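Local coordinates for Rab GDP-dissociation inhibitor (Saccharomyces cerevisiae, PDB 2BCG), which regulates the nucleotide exchange of the Rab GTPase Sec4 by inhibiting release of its GDP, and extracts GDP-bound Ypt7 from vacuolar membranes, at residues A[201-206]-A[341-346]; A[309-314]-A[366-371]. All blocks are in the same frame, centred on the assembly; numbering follows the deposited sequence.

Interactions 1 and 2 lie about 12 Å apart, centre to centre, and share one mixed sheet, in which strands 345-351 and 362-369 are neighbours. In interaction 2, strand 362-369 pairs with strand 303-317; in interaction 1, the approach to strand 345-351 receives the loop after helix 189-199. Two polar contacts tie them directly: Thr368 OG1 lies 2.7 Å from Asp344 O, and Glu371 OE2 lies 2.8 Å from Lys342 N, each as a hydrogen bond. Interaction 1 is not in contact with the lipid, but the side chain of Leu201 comes to about 10 Å from a bound geranylgeranyl group; interaction 2 lies further along the same sheet.

Interaction 1 of 2, residues A[201-206]-A[341-346]; sequences LWTNDD and RKSDIY
Thr203 and Asp344 meet with the backbone NH of the aspartate pointing between two oxygens of the threonine. Asp344 N donates to Thr203 O at 2.9 Å, in the carbonyl plane and on a lone pair, and more weakly to Thr203 OG1 at 3.1 Å. The hydroxyl can share this donor because it stands anti to its own backbone N (chi1 -175°), and a water lies between Thr203 OG1 and Asp344 O. Ser343 CA adds a CH···O contact to Thr203 O.

The Asp344 side chain leaves its backbone toward the loop, and with CG anti to the carbonyl carbon the carboxylate lies against the Trp202 and Thr203 backbone. This sets acceptor against acceptor: OD2 is 3.2 Å from Thr203 O, and OD1 is 3.3 Å from Trp202 O. Donors outside the pair probably offset this, since His197 ND1 binds OD1 and Gln336 N binds OD2. His197 also reaches Asp205 OD2 through NE2, and two acidic partners would tend to favour a protonated imidazole. An alanine at Asp344 would probably leave His197 ND1 and Gln336 N without their acceptor and let the imidazole turn more. The Tyr346 ring carries its OH to within 3.6 Å of Leu201 O, and Asn204 CB rests against Lys342 O.

Asn204 OD1 accepts from Asp206 N at 3.2 Å, an Asx turn that begins at the contact. Leu201, with positive phi, leaves helix 189-199, whose residues Phe194 and Met199 line a geranylgeranyl pocket. The arrangement is a loop-to-loop contact at the start of strand 345-351, joining the helical, lipid-binding part to the mixed sheet.

Interaction 2 of 2, residues A[309-314]-A[366-371]; sequences RVIRAI and ISTIIE
Arg309 and Ile370 cross at one end of the strand pair, with Ile370 CD1 3.8 Å above the centre of the guanidinium plane. A bend at chi3 (-54°) of the arginine turns NE out of an extended course, and Ile370 CG2 reaches NH2 as well. The same two residues are joined through the backbone, Ile370 N donating to Arg309 O at 2.9 Å. CG1, which carries that CD1, meets Ile311 CG2 at 3.8 Å, the two side chains running at about a right angle. Ile311 CG2 also touches the methyl CG2 of Thr368.

The strands are antiparallel, their axes 168° apart. Ile311 with Thr368 and Ala313 with Ile366 form hydrogen-bonded pairs, each exchanging two backbone bonds. Between them lies the non-hydrogen-bonded pair Arg312 and Ser367, where Arg312 CG packs on Ser367 CB at 3.9 Å. A water accepts from Arg312 NE at 2.8 Å and lies 3.1 Å from Ser367 OG, while Val310 CG1 sits over one guanidinium face, offset toward the rim.

Farther out, Arg312 NH2 is held by Tyr417 O, and backbone bonds from Val310 and Arg312 to Ala397 and Gly395 fix the next strand, 391-402. Pro375 lies against Ile311 and Ile370, and Phe383 against Ala313 and Ile366.

Chemically the two faces differ: that of Ile311, Ala313 and Ile366 is mainly apolar and is covered by the short helices 375-378 and 380-383, with the Thr368 hydroxyl, bound to Asp344 O, as a polar exception, whereas on the other the buried Arg312 meets a water and a backbone carbonyl, so its charge is probably stabilised by dipoles.

Interaction 1 of 2, residues A[201-206]-A[341-346]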
# COMPACT_ATOMS: atom_id res chain seq x y z
N LEU A 201 11.97 17.48 -8.75
CA LEU A 201 10.80 16.81 -9.35
C LEU A 201 9.59 17.71 -9.50
O LEU A 201 8.44 17.26 -9.32
CB LEU A 201 10.46 15.53 -8.57
CG LEU A 201 11.54 14.45 -8.60
CD1 LEU A 201 11.46 13.46 -7.43
CD2 LEU A 201 11.58 13.76 -9.98
N TRP A 202 9.83 18.97 -9.85
CA TRP A 202 8.76 19.84 -10.31
C TRP A 202 8.36 19.38 -11.72
O TRP A 202 9.21 18.94 -12.49
CB TRP A 202 9.21 21.31 -10.36
CG TRP A 202 9.55 21.94 -9.03
CD1 TRP A 202 10.80 22.32 -8.61
CD2 TRP A 202 8.65 22.29 -7.96
NE1 TRP A 202 10.73 22.89 -7.35
CE2 TRP A 202 9.43 22.87 -6.93
CE3 TRP A 202 7.27 22.16 -7.77
CZ2 TRP A 202 8.88 23.33 -5.73
CZ3 TRP A 202 6.72 22.62 -6.56
CH2 TRP A 202 7.53 23.20 -5.56
N THR A 203 7.08 19.47 -12.06
CA THR A 203 6.58 19.00 -13.36
C THR A 203 6.51 20.17 -14.32
O THR A 203 6.25 20.01 -15.53
CB THR A 203 5.18 18.33 -13.24
OG1 THR A 203 4.79 17.79 -14.51
CG2 THR A 203 4.16 19.32 -12.82
N ASN A 204 6.76 21.36 -13.78
CA ASN A 204 6.77 22.59 -14.55
C ASN A 204 7.83 23.54 -14.00
O ASN A 204 8.45 23.25 -12.98
CB ASN A 204 5.38 23.25 -14.54
CG ASN A 204 4.86 23.50 -13.13
OD1 ASN A 204 5.54 24.11 -12.30
ND2 ASN A 204 3.66 23.01 -12.85
N ASP A 205 8.01 24.67 -14.68
CA ASP A 205 8.99 25.67 -14.28
C ASP A 205 8.47 26.83 -13.43
O ASP A 205 9.18 27.82 -13.25
CB ASP A 205 9.67 26.24 -15.52
CG ASP A 205 10.72 25.31 -16.06
OD1 ASP A 205 11.08 25.47 -17.24
OD2 ASP A 205 11.16 24.41 -15.31
N ASP A 206 7.26 26.70 -12.90
CA ASP A 206 6.69 27.73 -12.02
C ASP A 206 7.62 28.06 -10.86
O ASP A 206 7.75 29.23 -10.48
CB ASP A 206 5.35 27.28 -11.44
CG ASP A 206 4.27 27.10 -12.50
OD1 ASP A 206 4.50 27.43 -13.68
OD2 ASP A 206 3.17 26.62 -12.11
N ARG A 341 6.40 21.23 -24.05
CA ARG A 341 5.22 21.07 -23.23
C ARG A 341 5.16 22.00 -22.03
O ARG A 341 6.14 22.69 -21.68
CB ARG A 341 5.14 19.61 -22.72
CG ARG A 341 4.68 18.64 -23.77
CD ARG A 341 4.56 17.19 -23.22
NE ARG A 341 3.58 17.06 -22.13
CZ ARG A 341 2.26 16.91 -22.27
NH1 ARG A 341 1.68 16.85 -23.48
NH2 ARG A 341 1.51 16.80 -21.18
N LYS A 342 4.00 22.00 -21.37
CA LYS A 342 3.81 22.73 -20.12
C LYS A 342 4.06 21.86 -18.90
O LYS A 342 4.23 22.37 -17.79
CB LYS A 342 2.39 23.30 -20.06
CG LYS A 342 2.03 24.19 -21.27
CD LYS A 342 0.56 24.58 -21.26
CE LYS A 342 0.28 25.58 -22.39
NZ LYS A 342 -0.97 26.40 -22.17
N SER A 343 4.06 20.53 -19.08
CA SER A 343 4.27 19.62 -17.95
C SER A 343 5.06 18.41 -18.39
O SER A 343 5.00 17.95 -19.53
CB SER A 343 2.98 19.22 -17.24
OG SER A 343 2.26 18.29 -17.98
N ASP A 344 5.77 17.87 -17.43
CA ASP A 344 6.55 16.66 -17.67
C ASP A 344 5.65 15.44 -17.93
O ASP A 344 4.50 15.38 -17.51
CB ASP A 344 7.45 16.37 -16.47
CG ASP A 344 8.52 17.43 -16.25
OD1 ASP A 344 9.33 17.26 -15.31
OD2 ASP A 344 8.56 18.42 -17.02
N ILE A 345 6.20 14.47 -18.65
CA ILE A 345 5.57 13.13 -18.76
C ILE A 345 6.42 12.19 -17.95
O ILE A 345 7.66 12.25 -18.00
CB ILE A 345 5.53 12.64 -20.23
CG1 ILE A 345 4.77 13.66 -21.10
CG2 ILE A 345 4.90 11.24 -20.29
CD1 ILE A 345 4.64 13.27 -22.54
N TYR A 346 5.75 11.35 -17.16
CA TYR A 346 6.42 10.32 -16.36
C TYR A 346 6.12 8.94 -16.91
O TYR A 346 5.06 8.67 -17.46
CB TYR A 346 5.97 10.35 -14.89
CG TYR A 346 6.41 11.59 -14.13
CD1 TYR A 346 5.45 12.42 -13.56
CD2 TYR A 346 7.78 11.90 -13.93
CE1 TYR A 346 5.82 13.57 -12.87
CE2 TYR A 346 8.15 13.05 -13.22
CZ TYR A 346 7.17 13.86 -12.69
OH TYR A 346 7.51 14.97 -11.95
O HOH W 1 2.83 15.24 -15.25

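Interaction 2 of 2, residues A[309-314]-A[366-371]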
# COMPACT_ATOMS: atom_id res chain seq x y z
N ARG A 309 -6.64 17.39 -15.88
CA ARG A 309 -7.01 16.01 -16.13
C ARG A 309 -5.71 15.27 -16.40
O ARG A 309 -4.83 15.78 -17.10
CB ARG A 309 -7.87 15.88 -17.39
CG ARG A 309 -9.30 16.38 -17.25
CD ARG A 309 -10.14 15.91 -18.44
NE ARG A 309 -9.57 16.27 -19.74
CZ ARG A 309 -9.73 15.56 -20.87
NH1 ARG A 309 -10.40 14.42 -20.86
NH2 ARG A 309 -9.20 16.00 -22.01
N VAL A 310 -5.61 14.07 -15.84
CA VAL A 310 -4.40 13.27 -15.99
C VAL A 310 -4.72 12.06 -16.84
O VAL A 310 -5.66 11.32 -16.54
CB VAL A 310 -3.89 12.79 -14.60
CG1 VAL A 310 -2.55 12.06 -14.74
CG2 VAL A 310 -3.73 13.97 -13.64
N ILE A 311 -3.92 11.84 -17.89
CA ILE A 311 -4.09 10.60 -18.66
C ILE A 311 -3.11 9.59 -18.09
O ILE A 311 -1.93 9.95 -17.80
CB ILE A 311 -3.89 10.79 -20.18
CG1 ILE A 311 -4.10 9.47 -20.93
CG2 ILE A 311 -2.56 11.45 -20.50
CD1 ILE A 311 -4.30 9.61 -22.44
N ARG A 312 -3.60 8.36 -17.89
CA ARG A 312 -2.76 7.27 -17.39
C ARG A 312 -2.93 6.07 -18.31
O ARG A 312 -4.07 5.58 -18.53
CB ARG A 312 -3.12 6.91 -15.94
CG ARG A 312 -2.86 8.09 -14.98
CD ARG A 312 -3.32 7.84 -13.58
NE ARG A 312 -2.89 8.90 -12.65
CZ ARG A 312 -3.70 9.64 -11.88
NH1 ARG A 312 -5.00 9.45 -11.88
NH2 ARG A 312 -3.18 10.54 -11.04
N ALA A 313 -1.81 5.68 -18.91
CA ALA A 313 -1.82 4.60 -19.90
C ALA A 313 -1.04 3.47 -19.27
O ALA A 313 0.17 3.56 -19.13
CB ALA A 313 -1.15 5.03 -21.20
N ILE A 314 -1.73 2.39 -18.95
CA ILE A 314 -1.12 1.21 -18.38
C ILE A 314 -0.75 0.27 -19.52
O ILE A 314 -1.63 -0.22 -20.26
CB ILE A 314 -2.10 0.52 -17.39
CG1 ILE A 314 -2.52 1.48 -16.26
CG2 ILE A 314 -1.54 -0.82 -16.89
CD1 ILE A 314 -3.75 0.96 -15.50
N ILE A 366 2.35 5.23 -18.03
CA ILE A 366 2.75 6.55 -18.52
C ILE A 366 1.69 7.53 -18.03
O ILE A 366 0.48 7.25 -18.10
CB ILE A 366 2.78 6.59 -20.07
CG1 ILE A 366 3.81 5.58 -20.64
CG2 ILE A 366 3.08 8.00 -20.56
CD1 ILE A 366 3.54 5.29 -22.11
N SER A 367 2.12 8.70 -17.58
CA SER A 367 1.12 9.70 -17.16
C SER A 367 1.59 11.11 -17.38
O SER A 367 2.79 11.41 -17.32
CB SER A 367 0.72 9.47 -15.72
OG SER A 367 1.76 9.80 -14.87
N THR A 368 0.62 11.99 -17.60
CA THR A 368 0.91 13.41 -17.66
C THR A 368 -0.41 14.15 -17.54
O THR A 368 -1.49 13.56 -17.70
CB THR A 368 1.62 13.77 -18.99
OG1 THR A 368 2.20 15.09 -18.91
CG2 THR A 368 0.64 13.67 -20.18
N ILE A 369 -0.30 15.43 -17.21
CA ILE A 369 -1.44 16.33 -17.26
C ILE A 369 -1.70 16.66 -18.75
O ILE A 369 -0.79 17.04 -19.50
CB ILE A 369 -1.07 17.62 -16.51
CG1 ILE A 369 -0.92 17.36 -15.00
CG2 ILE A 369 -2.07 18.75 -16.81
CD1 ILE A 369 -2.11 16.74 -14.34
N ILE A 370 -2.93 16.43 -19.17
CA ILE A 370 -3.34 16.65 -20.55
C ILE A 370 -3.24 18.14 -20.87
O ILE A 370 -3.72 18.98 -20.10
CB ILE A 370 -4.78 16.10 -20.76
CG1 ILE A 370 -4.79 14.58 -20.71
CG2 ILE A 370 -5.39 16.56 -22.11
CD1 ILE A 370 -6.18 14.01 -20.51
N GLU A 371 -2.61 18.45 -22.01
CA GLU A 371 -2.55 19.86 -22.48
C GLU A 371 -3.00 20.03 -23.93
O GLU A 371 -2.96 21.16 -24.46
CB GLU A 371 -1.17 20.49 -22.25
CG GLU A 371 -0.04 19.80 -23.02
CD GLU A 371 1.31 20.42 -22.72
OE1 GLU A 371 1.91 21.03 -23.66
OE2 GLU A 371 1.75 20.32 -21.56
O HOH W 2 -5.58 19.05 -18.01
O HOH W 3 -0.31 9.91 -12.51